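Local coordinates for protein Kinase A (Toxoplasma gondii, PDB 5J3U) that binds cyclic AMP in two cyclic nucleotide-binding domains and, as a regulatory chain of protein kinase A, probably restrains the catalytic subunit, at residues K129-S132 with M133-F137; T118-A121 with I122-A126. All coordinates share one frame; numbering follows the deposited sequence.

In the fold
Both contacts lie on helix 116-138, the long helix that leaves strand 109-115 of the first cyclic nucleotide-binding domain and runs on toward strand 159-165 of the second. Along the chain contact 2 comes first, at residues 118-126, and contact 1 follows at 129-137; their centres are about 16 Å apart, and the two follow closely in sequence without touching each other. Contact 2 packs against helices 27-36 and 91-95, with the side chain of Phe119 about 10 Å from a bound cyclic AMP. Contact 1 faces helix 149-157 and strand 159-165. One helix therefore bridges the two domains, a geometry consistent with mechanical coupling between the two cyclic AMP sites.

Contact 1 of 2, residues K129-S132 with M133-F137; sequences KRRS and MYDSF
In the conformer described, one of two modelled, the guanidinium of Arg130 lies nearly flat over the ring of Tyr134, one helical turn on, as a cation-pi stack. The planes meet at 21°, with CZ of Arg130 4.0 Å from the centroid of the Tyr134 ring. The overlap is offset: NH1 of Arg130 sits over one face near the rim, 3.5 Å from CD1 of Tyr134. A bend at chi2 (66°) turns a chain that starts away from the next turn back over the ring.

Arg131 and Asp135 are the oppositely charged pair, and a looser one. They run side by side, and NH2 of Arg131 is 3.4 Å from CB of Asp135 but 4.1 Å from its OD1. No N-H points at that oxygen, so any attraction is probably a longer-range one, short of a salt bridge.

Four regular backbone bonds run through both pairs, among them Tyr134 N to Arg130 O at 2.8 Å. CG of Met133 is pressed close to O of Lys129, at 3.1 Å, chi1 of -66° setting it beside its own backbone N.

The polar ends are held by other protein groups: Arg130 by a salt bridge to Glu184, Arg131 by one to Asp157, and Tyr134 OH by a hydrogen bond to Thr161. This side of helix 116-138 is thereby joined to helix 149-157, strand 159-165 and the loop that carries Glu184.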
# COMPACT_ATOMS: atom_id res chain seq x y z
N LYS A 129 -13.61 6.40 0.02
CA LYS A 129 -14.26 5.75 -1.10
C LYS A 129 -13.44 4.61 -1.70
O LYS A 129 -14.00 3.54 -2.04
CB LYS A 129 -14.58 6.76 -2.17
CG LYS A 129 -15.45 6.16 -3.24
CD LYS A 129 -16.03 7.18 -4.21
CE LYS A 129 -16.59 6.43 -5.43
NZ LYS A 129 -17.12 7.41 -6.40
N ARG A 130 -12.14 4.85 -1.86
CA ARG A 130 -11.28 3.82 -2.41
C ARG A 130 -11.33 2.55 -1.56
O ARG A 130 -11.41 1.45 -2.08
CB ARG A 130 -9.85 4.32 -2.58
CG ARG A 130 -9.00 3.38 -3.43
CD ARG A 130 -9.63 3.45 -4.82
NE ARG A 130 -9.12 2.59 -5.86
CZ ARG A 130 -9.57 1.37 -6.17
NH1 ARG A 130 -10.49 0.74 -5.43
NH2 ARG A 130 -9.04 0.75 -7.21
N ARG A 131 -11.24 2.73 -0.25
CA ARG A 131 -11.26 1.60 0.71
C ARG A 131 -12.55 0.81 0.57
O ARG A 131 -12.52 -0.43 0.50
CB ARG A 131 -11.01 2.10 2.17
CG ARG A 131 -11.32 1.14 3.31
CD ARG A 131 -10.77 -0.28 3.15
NE ARG A 131 -11.00 -1.11 4.34
CZ ARG A 131 -12.14 -1.74 4.63
NH1 ARG A 131 -12.19 -2.48 5.73
NH2 ARG A 131 -13.23 -1.62 3.86
N SER A 132 -13.68 1.54 0.50
CA SER A 132 -14.97 0.90 0.35
C SER A 132 -15.05 0.13 -0.99
O SER A 132 -15.54 -0.99 -1.04
CB SER A 132 -16.08 1.94 0.49
OG SER A 132 -17.31 1.28 0.40
N MET A 133 -14.52 0.72 -2.04
CA MET A 133 -14.52 0.08 -3.36
C MET A 133 -13.63 -1.16 -3.34
O MET A 133 -14.01 -2.18 -3.94
CB MET A 133 -14.08 1.06 -4.45
CG MET A 133 -15.08 2.19 -4.64
SD MET A 133 -16.63 1.67 -5.41
CE MET A 133 -16.12 1.46 -7.11
N TYR A 134 -12.51 -1.10 -2.61
CA TYR A 134 -11.66 -2.31 -2.45
C TYR A 134 -12.43 -3.40 -1.70
O TYR A 134 -12.43 -4.57 -2.10
CB TYR A 134 -10.36 -2.06 -1.72
CG TYR A 134 -9.25 -1.42 -2.52
CD1 TYR A 134 -8.90 -1.87 -3.80
CD2 TYR A 134 -8.47 -0.40 -1.92
CE1 TYR A 134 -7.84 -1.29 -4.49
CE2 TYR A 134 -7.39 0.17 -2.58
CZ TYR A 134 -7.07 -0.27 -3.85
OH TYR A 134 -6.00 0.33 -4.48
N ASP A 135 -13.13 -3.01 -0.64
CA ASP A 135 -13.92 -3.98 0.07
C ASP A 135 -14.99 -4.68 -0.78
O ASP A 135 -15.15 -5.89 -0.70
CB ASP A 135 -14.55 -3.36 1.27
CG ASP A 135 -14.99 -4.41 2.27
OD1 ASP A 135 -14.19 -5.36 2.60
OD2 ASP A 135 -16.13 -4.24 2.72
N SER A 136 -15.69 -3.89 -1.58
CA SER A 136 -16.66 -4.37 -2.53
C SER A 136 -16.08 -5.29 -3.54
O SER A 136 -16.62 -6.40 -3.76
CB SER A 136 -17.33 -3.19 -3.19
OG SER A 136 -18.27 -3.66 -4.10
N PHE A 137 -14.92 -4.92 -4.07
CA PHE A 137 -14.22 -5.69 -5.09
C PHE A 137 -13.85 -7.03 -4.52
O PHE A 137 -14.14 -8.04 -5.13
CB PHE A 137 -13.02 -4.92 -5.57
CG PHE A 137 -12.04 -5.72 -6.37
CD1 PHE A 137 -12.41 -6.24 -7.59
CD2 PHE A 137 -10.74 -5.88 -5.91
CE1 PHE A 137 -11.49 -6.97 -8.36
CE2 PHE A 137 -9.81 -6.58 -6.67
CZ PHE A 137 -10.20 -7.13 -7.89

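Contact 2 of 2, residues T118-A121 with I122-A126; sequences TFNA and IVKDA
Phe119 packs against Val123 and Lys124, whose side chains each cross it at about a right angle. CD1 of Phe119 is 3.6 Å from CB of Val123, while its CE2 is 3.7 Å from CB of Lys124, and CA of Lys124 lies over one face of the ring. With CG opposite the backbone N (chi1 180°), the ring leans along the helix to meet both. Thr118 and Ile122 run side by side, CG2 of Thr118 4.1 Å from CG1 of Ile122.

The backbone bonds widen from i to i+4 into an i to i+5, pi-type turn. Ile122 N donates to Thr118 O, but Phe119 O accepts from both Val123 N (3.0 Å) and Lys124 N (2.9 Å). These arrive from opposite faces of the carbonyl plane, both bonds bent (145° and 138° at the hydrogen). Beyond it the helix kinks: Asp125 N lacks a bond to the preceding turn, and a water links it to Asn120 O, 2.6 Å from that oxygen.

Lys124 extends past Asn120, whose OD1, 3.5 Å from CD of Lys124, is buried with no partner in the model. NZ of Lys124 continues to the carbonyls of Leu93 and Leu94 near the end of helix 91-95, whose dipole would probably stabilise its charge. The water thus makes up for the lost bond at Asp125 N, while Phe119 O, gripped twice, marks where the helix widens.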
# COMPACT_ATOMS: atom_id res chain seq x y z
N THR A 118 -6.57 20.70 4.33
CA THR A 118 -6.17 20.20 3.00
C THR A 118 -6.51 18.71 2.89
O THR A 118 -7.02 18.27 1.89
CB THR A 118 -4.69 20.48 2.71
OG1 THR A 118 -4.49 21.90 2.80
CG2 THR A 118 -4.29 19.99 1.31
N PHE A 119 -6.22 17.98 3.95
CA PHE A 119 -6.62 16.57 3.99
C PHE A 119 -8.13 16.38 3.75
O PHE A 119 -8.55 15.56 2.91
CB PHE A 119 -6.18 15.94 5.29
CG PHE A 119 -6.56 14.51 5.40
CD1 PHE A 119 -5.79 13.53 4.76
CD2 PHE A 119 -7.69 14.14 6.10
CE1 PHE A 119 -6.13 12.17 4.87
CE2 PHE A 119 -8.05 12.78 6.19
CZ PHE A 119 -7.27 11.83 5.58
N ASN A 120 -8.94 17.16 4.45
CA ASN A 120 -10.39 17.12 4.26
C ASN A 120 -10.82 17.48 2.90
O ASN A 120 -11.67 16.80 2.34
CB ASN A 120 -11.15 18.00 5.29
CG ASN A 120 -11.18 17.38 6.66
OD1 ASN A 120 -10.82 16.21 6.84
ND2 ASN A 120 -11.56 18.17 7.65
N ALA A 121 -10.24 18.52 2.32
CA ALA A 121 -10.63 18.97 0.98
C ALA A 121 -10.24 18.02 -0.17
O ALA A 121 -11.02 17.82 -1.08
CB ALA A 121 -10.02 20.35 0.73
N ILE A 122 -9.03 17.47 -0.13
CA ILE A 122 -8.44 16.77 -1.29
C ILE A 122 -8.40 15.25 -1.14
O ILE A 122 -8.60 14.54 -2.13
CB ILE A 122 -7.00 17.23 -1.54
CG1 ILE A 122 -6.91 18.77 -1.66
CG2 ILE A 122 -6.37 16.52 -2.76
CD1 ILE A 122 -7.60 19.33 -2.90
N VAL A 123 -8.15 14.77 0.09
CA VAL A 123 -7.83 13.36 0.33
C VAL A 123 -8.92 12.48 0.95
O VAL A 123 -9.07 11.35 0.56
CB VAL A 123 -6.62 13.20 1.25
CG1 VAL A 123 -6.07 11.77 1.17
CG2 VAL A 123 -5.51 14.15 0.87
N LYS A 124 -9.65 13.02 1.92
CA LYS A 124 -10.43 12.20 2.88
C LYS A 124 -11.53 11.38 2.18
O LYS A 124 -11.60 10.17 2.35
CB LYS A 124 -11.02 13.08 3.97
CG LYS A 124 -11.78 12.29 5.02
CD LYS A 124 -12.31 13.15 6.15
CE LYS A 124 -13.20 12.30 7.04
NZ LYS A 124 -13.22 12.86 8.42
N ASP A 125 -12.35 12.05 1.39
CA ASP A 125 -13.41 11.39 0.62
C ASP A 125 -12.86 10.37 -0.38
O ASP A 125 -13.39 9.25 -0.44
CB ASP A 125 -14.32 12.43 -0.06
CG ASP A 125 -15.17 13.24 0.96
OD1 ASP A 125 -15.23 12.86 2.15
OD2 ASP A 125 -15.78 14.27 0.58
N ALA A 126 -11.81 10.73 -1.12
CA ALA A 126 -11.22 9.84 -2.10
C ALA A 126 -10.70 8.57 -1.43
O ALA A 126 -10.88 7.45 -1.93
CB ALA A 126 -10.08 10.51 -2.84
O HOH W 1 -12.33 14.92 0.62